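Protein ten1 (Schizosaccharomyces pombe, PDB 3KF6) is required for telomere maintenance, pairing with Stn1 in an Rpa2-Rpa3-like complex at telomeres, and binds single-stranded telomeric DNA. Local coordinates at residues Y33-L38 against C49-L55; E64-V69 against V80-A86. All blocks are in the same frame, centred on the assembly; numbering follows the deposited sequence.

Contact 1 of 2, residues Y33-L38 against C49-L55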
loop_
_atom_site.group_PDB
_atom_site.type_symbol
_atom_site.label_atom_id
_atom_site.label_comp_id
_atom_site.label_asym_id
_atom_site.label_seq_id
_atom_site.Cartn_x
_atom_site.Cartn_y
_atom_site.Cartn_z
ATOM N N TYR B 33 -3.076 24.994 8.735
ATOM C CA TYR B 33 -4.320 24.236 8.800
ATOM C C TYR B 33 -5.455 25.173 9.203
ATOM O O TYR B 33 -5.654 25.445 10.389
ATOM C CB TYR B 33 -4.150 23.100 9.815
ATOM C CG TYR B 33 -5.369 22.239 10.066
ATOM C CD1 TYR B 33 -6.130 21.740 9.010
ATOM C CD2 TYR B 33 -5.727 21.875 11.365
ATOM C CE1 TYR B 33 -7.217 20.895 9.243
ATOM C CE2 TYR B 33 -6.808 21.030 11.607
ATOM C CZ TYR B 33 -7.548 20.544 10.543
ATOM O OH TYR B 33 -8.616 19.703 10.775
ATOM N N LYS B 34 -6.195 25.668 8.212
ATOM C CA LYS B 34 -7.298 26.594 8.467
ATOM C C LYS B 34 -8.469 26.424 7.498
ATOM O O LYS B 34 -8.282 26.056 6.341
ATOM C CB LYS B 34 -6.798 28.036 8.366
ATOM C CG LYS B 34 -6.401 28.436 6.948
ATOM C CD LYS B 34 -6.002 29.901 6.850
ATOM C CE LYS B 34 -5.694 30.283 5.407
ATOM N NZ LYS B 34 -5.335 31.722 5.265
ATOM N N ASN B 35 -9.675 26.710 7.984
ATOM C CA ASN B 35 -10.887 26.625 7.173
ATOM C C ASN B 35 -11.039 25.328 6.388
ATOM O O ASN B 35 -11.408 25.349 5.213
ATOM C CB ASN B 35 -10.943 27.808 6.202
ATOM C CG ASN B 35 -11.232 29.124 6.902
ATOM O OD1 ASN B 35 -11.006 30.202 6.347
ATOM N ND2 ASN B 35 -11.752 29.041 8.123
ATOM N N GLY B 36 -10.763 24.204 7.043
ATOM C CA GLY B 36 -10.888 22.916 6.388
ATOM C C GLY B 36 -9.824 22.661 5.340
ATOM O O GLY B 36 -9.886 21.669 4.614
ATOM N N ILE B 37 -8.843 23.554 5.260
ATOM C CA ILE B 37 -7.770 23.414 4.286
ATOM C C ILE B 37 -6.415 23.214 4.950
ATOM O O ILE B 37 -5.966 24.038 5.742
ATOM C CB ILE B 37 -7.702 24.647 3.354
ATOM C CG1 ILE B 37 -8.913 24.655 2.415
ATOM C CG2 ILE B 37 -6.405 24.642 2.558
ATOM C CD1 ILE B 37 -9.062 23.391 1.584
ATOM N N LEU B 38 -5.775 22.104 4.609
ATOM C CA LEU B 38 -4.466 21.767 5.139
ATOM C C LEU B 38 -3.457 22.027 4.025
ATOM O O LEU B 38 -3.567 21.462 2.938
ATOM C CB LEU B 38 -4.442 20.287 5.528
ATOM C CG LEU B 38 -3.396 19.762 6.511
ATOM C CD1 LEU B 38 -3.409 18.240 6.438
ATOM C CD2 LEU B 38 -2.015 20.304 6.180
ATOM N N CYS B 49 -4.730 20.633 0.664
ATOM C CA CYS B 49 -5.486 19.423 0.948
ATOM C C CYS B 49 -6.771 19.713 1.708
ATOM O O CYS B 49 -6.749 20.333 2.769
ATOM C CB CYS B 49 -4.627 18.450 1.758
ATOM S SG CYS B 49 -3.102 17.933 0.917
ATOM N N ASP B 50 -7.887 19.254 1.154
ATOM C CA ASP B 50 -9.193 19.444 1.774
ATOM C C ASP B 50 -9.430 18.296 2.747
ATOM O O ASP B 50 -9.585 17.150 2.336
ATOM C CB ASP B 50 -10.285 19.442 0.704
ATOM C CG ASP B 50 -11.672 19.691 1.278
ATOM O OD1 ASP B 50 -11.976 19.168 2.372
ATOM O OD2 ASP B 50 -12.464 20.400 0.622
ATOM N N VAL B 51 -9.462 18.606 4.039
ATOM C CA VAL B 51 -9.666 17.583 5.059
ATOM C C VAL B 51 -10.975 17.782 5.810
ATOM O O VAL B 51 -11.168 17.224 6.891
ATOM C CB VAL B 51 -8.510 17.582 6.085
ATOM C CG1 VAL B 51 -7.213 17.161 5.408
ATOM C CG2 VAL B 51 -8.360 18.973 6.700
ATOM N N THR B 52 -11.871 18.570 5.225
ATOM C CA THR B 52 -13.166 18.859 5.829
ATOM C C THR B 52 -13.949 17.615 6.253
ATOM O O THR B 52 -14.568 17.606 7.315
ATOM C CB THR B 52 -14.048 19.685 4.868
ATOM O OG1 THR B 52 -13.370 20.897 4.519
ATOM C CG2 THR B 52 -15.377 20.031 5.527
ATOM N N VAL B 53 -13.923 16.568 5.434
ATOM C CA VAL B 53 -14.658 15.349 5.757
ATOM C C VAL B 53 -13.867 14.381 6.631
ATOM O O VAL B 53 -14.431 13.454 7.212
ATOM C CB VAL B 53 -15.086 14.583 4.484
ATOM C CG1 VAL B 53 -15.967 15.468 3.607
ATOM C CG2 VAL B 53 -13.865 14.098 3.714
ATOM N N VAL B 54 -12.559 14.592 6.733
ATOM C CA VAL B 54 -11.718 13.705 7.530
ATOM C C VAL B 54 -10.938 14.456 8.612
ATOM O O VAL B 54 -9.714 14.357 8.701
ATOM C CB VAL B 54 -10.744 12.917 6.614
ATOM C CG1 VAL B 54 -9.811 13.880 5.894
ATOM C CG2 VAL B 54 -9.963 11.893 7.427
ATOM N N LEU B 55 -11.660 15.203 9.441
ATOM C CA LEU B 55 -11.033 15.963 10.519
ATOM C C LEU B 55 -10.407 15.054 11.573
ATOM O O LEU B 55 -11.094 14.253 12.202
ATOM C CB LEU B 55 -12.056 16.886 11.186
ATOM C CG LEU B 55 -12.169 18.320 10.659
ATOM C CD1 LEU B 55 -12.407 18.318 9.165
ATOM C CD2 LEU B 55 -13.305 19.032 11.377
#
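A glycine in a tight turn supplies the last backbone link between two strands here. Lys34 to Ile37 form a type I' turn, closed by a reciprocal pair of hydrogen bonds, Lys34 N to Ile37 O (3.0 Å) and Ile37 N to Lys34 O (2.8 Å). Gly36, at positive phi, directs its carbonyl to the other segment, where Gly36 O accepts from Val51 N (3.1 Å). A side chain at this position would run into Thr52 OG1. Beyond the turn the pairing is regular antiparallel: Leu38 N to Cys49 O and Cys49 N to Leu38 O are both 2.7 Å, and Ile37 faces Asp50 as a non-hydrogen-bonded pair. After Asp50 the chain leaves the strand through an Asx turn, Asp50 OD1 accepting from Thr52 N (2.9 Å) and Thr52 OG1 (3.1 Å). Apolar side chains gather on the side of Leu38 and Cys49: Leu38 CD1 lies 4.1 Å from Val51 CG1, while Val51 CG2 meets the ring edge of Tyr33 at CE1 (3.4 Å). The contact thus closes the open end of hairpin 37-42/45-50 in the OB-fold sheet, where the turn leads in from strand 23-34 and strand 77-85 flanks Asp50, whose OD2 forms a salt bridge with Arg73.

Contact 2 of 2, residues E64-V69 against V80-A86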
loop_
_atom_site.group_PDB
_atom_site.type_symbol
_atom_site.label_atom_id
_atom_site.label_comp_id
_atom_site.label_asym_id
_atom_site.label_seq_id
_atom_site.Cartn_x
_atom_site.Cartn_y
_atom_site.Cartn_z
ATOM N N GLU B 64 4.912 19.160 11.184
ATOM C CA GLU B 64 4.940 17.713 11.355
ATOM C C GLU B 64 4.672 17.079 9.992
ATOM O O GLU B 64 4.055 17.699 9.116
ATOM C CB GLU B 64 3.908 17.241 12.382
ATOM C CG GLU B 64 2.465 17.226 11.925
ATOM C CD GLU B 64 1.588 16.474 12.907
ATOM O OE1 GLU B 64 1.782 15.250 13.040
ATOM O OE2 GLU B 64 0.721 17.097 13.554
ATOM N N TRP B 65 5.152 15.855 9.808
ATOM C CA TRP B 65 4.985 15.165 8.537
ATOM C C TRP B 65 3.810 14.198 8.532
ATOM O O TRP B 65 3.618 13.425 9.474
ATOM C CB TRP B 65 6.281 14.443 8.165
ATOM C CG TRP B 65 7.380 15.400 7.763
ATOM C CD1 TRP B 65 8.233 16.075 8.590
ATOM C CD2 TRP B 65 7.708 15.807 6.429
ATOM N NE1 TRP B 65 9.073 16.878 7.852
ATOM C CE2 TRP B 65 8.770 16.732 6.522
ATOM C CE3 TRP B 65 7.202 15.479 5.163
ATOM C CZ2 TRP B 65 9.338 17.336 5.395
ATOM C CZ3 TRP B 65 7.766 16.080 4.041
ATOM C CH2 TRP B 65 8.824 16.999 4.166
ATOM N N LEU B 66 3.031 14.251 7.455
ATOM C CA LEU B 66 1.847 13.411 7.310
ATOM C C LEU B 66 1.826 12.618 6.013
ATOM O O LEU B 66 2.296 13.098 4.983
ATOM C CB LEU B 66 0.589 14.283 7.325
ATOM C CG LEU B 66 0.324 15.153 8.552
ATOM C CD1 LEU B 66 -0.913 16.011 8.298
ATOM C CD2 LEU B 66 0.127 14.264 9.775
ATOM N N ASN B 67 1.289 11.404 6.080
ATOM C CA ASN B 67 1.118 10.574 4.885
ATOM C C ASN B 67 -0.323 10.843 4.464
ATOM O O ASN B 67 -1.234 10.817 5.294
ATOM C CB ASN B 67 1.282 9.083 5.190
ATOM C CG ASN B 67 2.728 8.646 5.223
ATOM O OD1 ASN B 67 3.521 8.999 4.348
ATOM N ND2 ASN B 67 3.079 7.855 6.228
ATOM N N ILE B 68 -0.525 11.086 3.175
ATOM C CA ILE B 68 -1.844 11.401 2.649
ATOM C C ILE B 68 -2.249 10.494 1.499
ATOM O O ILE B 68 -1.438 10.191 0.635
ATOM C CB ILE B 68 -1.877 12.853 2.080
ATOM C CG1 ILE B 68 -1.602 13.869 3.191
ATOM C CG2 ILE B 68 -3.222 13.141 1.415
ATOM C CD1 ILE B 68 -2.684 13.944 4.235
ATOM N N VAL B 69 -3.498 10.044 1.520
ATOM C CA VAL B 69 -4.054 9.284 0.408
ATOM C C VAL B 69 -5.288 10.100 0.058
ATOM O O VAL B 69 -6.113 10.383 0.926
ATOM C CB VAL B 69 -4.493 7.857 0.777
ATOM C CG1 VAL B 69 -5.207 7.220 -0.430
ATOM C CG2 VAL B 69 -3.287 7.022 1.154
ATOM N N VAL B 80 -8.662 14.819 0.529
ATOM C CA VAL B 80 -8.131 13.764 1.387
ATOM C C VAL B 80 -9.097 12.651 1.768
ATOM O O VAL B 80 -10.250 12.902 2.123
ATOM C CB VAL B 80 -7.543 14.357 2.686
ATOM C CG1 VAL B 80 -6.962 13.248 3.548
ATOM C CG2 VAL B 80 -6.471 15.385 2.344
ATOM N N LEU B 81 -8.599 11.416 1.704
ATOM C CA LEU B 81 -9.377 10.231 2.051
ATOM C C LEU B 81 -8.808 9.570 3.306
ATOM O O LEU B 81 -9.548 9.037 4.133
ATOM C CB LEU B 81 -9.350 9.222 0.894
ATOM C CG LEU B 81 -9.908 9.704 -0.448
ATOM C CD1 LEU B 81 -9.681 8.639 -1.506
ATOM C CD2 LEU B 81 -11.382 10.021 -0.309
ATOM N N LEU B 82 -7.485 9.597 3.437
ATOM C CA LEU B 82 -6.819 9.009 4.593
ATOM C C LEU B 82 -5.638 9.859 5.035
ATOM O O LEU B 82 -4.907 10.396 4.206
ATOM C CB LEU B 82 -6.299 7.609 4.265
ATOM C CG LEU B 82 -7.287 6.495 3.913
ATOM C CD1 LEU B 82 -6.509 5.277 3.451
ATOM C CD2 LEU B 82 -8.145 6.159 5.122
ATOM N N ILE B 83 -5.451 9.969 6.350
ATOM C CA ILE B 83 -4.340 10.729 6.907
ATOM C C ILE B 83 -3.683 9.910 8.016
ATOM O O ILE B 83 -4.370 9.305 8.841
ATOM C CB ILE B 83 -4.800 12.060 7.546
ATOM C CG1 ILE B 83 -5.653 12.860 6.571
ATOM C CG2 ILE B 83 -3.582 12.880 7.967
ATOM C CD1 ILE B 83 -6.249 14.112 7.199
ATOM N N ARG B 84 -2.358 9.890 8.034
ATOM C CA ARG B 84 -1.621 9.170 9.070
ATOM C C ARG B 84 -0.334 9.927 9.354
ATOM O O ARG B 84 0.277 10.480 8.447
ATOM C CB ARG B 84 -1.270 7.748 8.619
ATOM C CG ARG B 84 -2.395 6.722 8.734
ATOM C CD ARG B 84 -2.714 6.391 10.196
ATOM N NE ARG B 84 -3.632 5.262 10.322
ATOM C CZ ARG B 84 -4.892 5.268 9.900
ATOM N NH1 ARG B 84 -5.397 6.348 9.319
ATOM N NH2 ARG B 84 -5.650 4.190 10.060
ATOM N N SER B 85 0.073 9.963 10.615
ATOM C CA SER B 85 1.314 10.638 10.970
ATOM C C SER B 85 2.505 9.816 10.475
ATOM O O SER B 85 2.493 8.588 10.558
ATOM C CB SER B 85 1.410 10.790 12.490
ATOM O OG SER B 85 2.725 11.157 12.878
ATOM N N ALA B 86 3.525 10.498 9.957
ATOM C CA ALA B 86 4.740 9.843 9.473
ATOM C C ALA B 86 5.890 10.234 10.399
ATOM O O ALA B 86 7.048 10.325 9.982
ATOM C CB ALA B 86 5.047 10.284 8.039
HETATM O O HOH W 1 3.483 13.548 12.199
HETATM O O HOH W 2 2.379 6.811 8.556
#
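Strands 65-69 and 82-85 run antiparallel at 156° with their axes 4.6 Å apart, and alternate residues of the first, Trp65, Asn67 and Val69, pair with 80-86, while the backbones of Glu64, Leu66 and Ile68 hydrogen-bond to Val30, Gly28 and Phe26 of strand 23-34. Ala86 N donates to Trp65 O (3.0 Å); Asn67 N donates to Arg84 O (2.7 Å) and Asn67 O accepts from Arg84 N (3.1 Å); Val69 N reaches Leu82 O at 3.1 Å. Val69 O takes two donors, Leu81 N (2.8 Å) and Leu82 N (3.0 Å), the mark of a classic beta bulge, and the chain turns a corner at Leu81. Such bulges help the strands of an OB fold, the small curled barrel to which this hairpin belongs, to bend round the core. Into that core point Ile68 and Ile83, with Ile68 CD1 3.9 Å from Ile83 CG1, joined by Leu66 and Val80. Two waters serve groups near the end of the pairing. The first donates to Glu64 OE1 (2.5 Å) and to Trp65 O (2.7 Å), giving that carbonyl a second donor, and accepts from Ser85 OG (2.6 Å), while Val87 N also hydrogen-bonds to that hydroxyl. The second links Asn67 ND2 (2.6 Å), from which it accepts, to Ser85 O (2.7 Å). Glu64 OE2 is met by Gln61 N. Arg84 NH1 donates to Ile83 O (3.2 Å), whereas Arg84 NH2 binds Asn101 OD1 and Pro99 O of the Stn1 chain; on the same face Val69 and Leu82 pack against Tyr55 of Stn1.

Overall arrangement
After the short strand 8-9, which pairs in parallel with strand 23-34, the chain runs along 23-34, turns into strand 37-42 and returns through strand 45-50, where contact 1 closes the first loop. It then crosses to strand 65-74 and doubles back along strand 77-85, so that contact 2 closes a second hairpin. The two loops follow in series, neither enclosing the other. They meet in space, their centres about 12 Å apart, because strand 77-85 also lies parallel to strand 45-50: Asp50 O and Val80 N, 3.1 Å apart, are probably hydrogen-bonded, and Val51 CG1 packs on Ile83 CD1 at 3.7 Å. Strand 23-34 pairs with both 37-42 and 65-74, joining the hairpins again within one curled sheet.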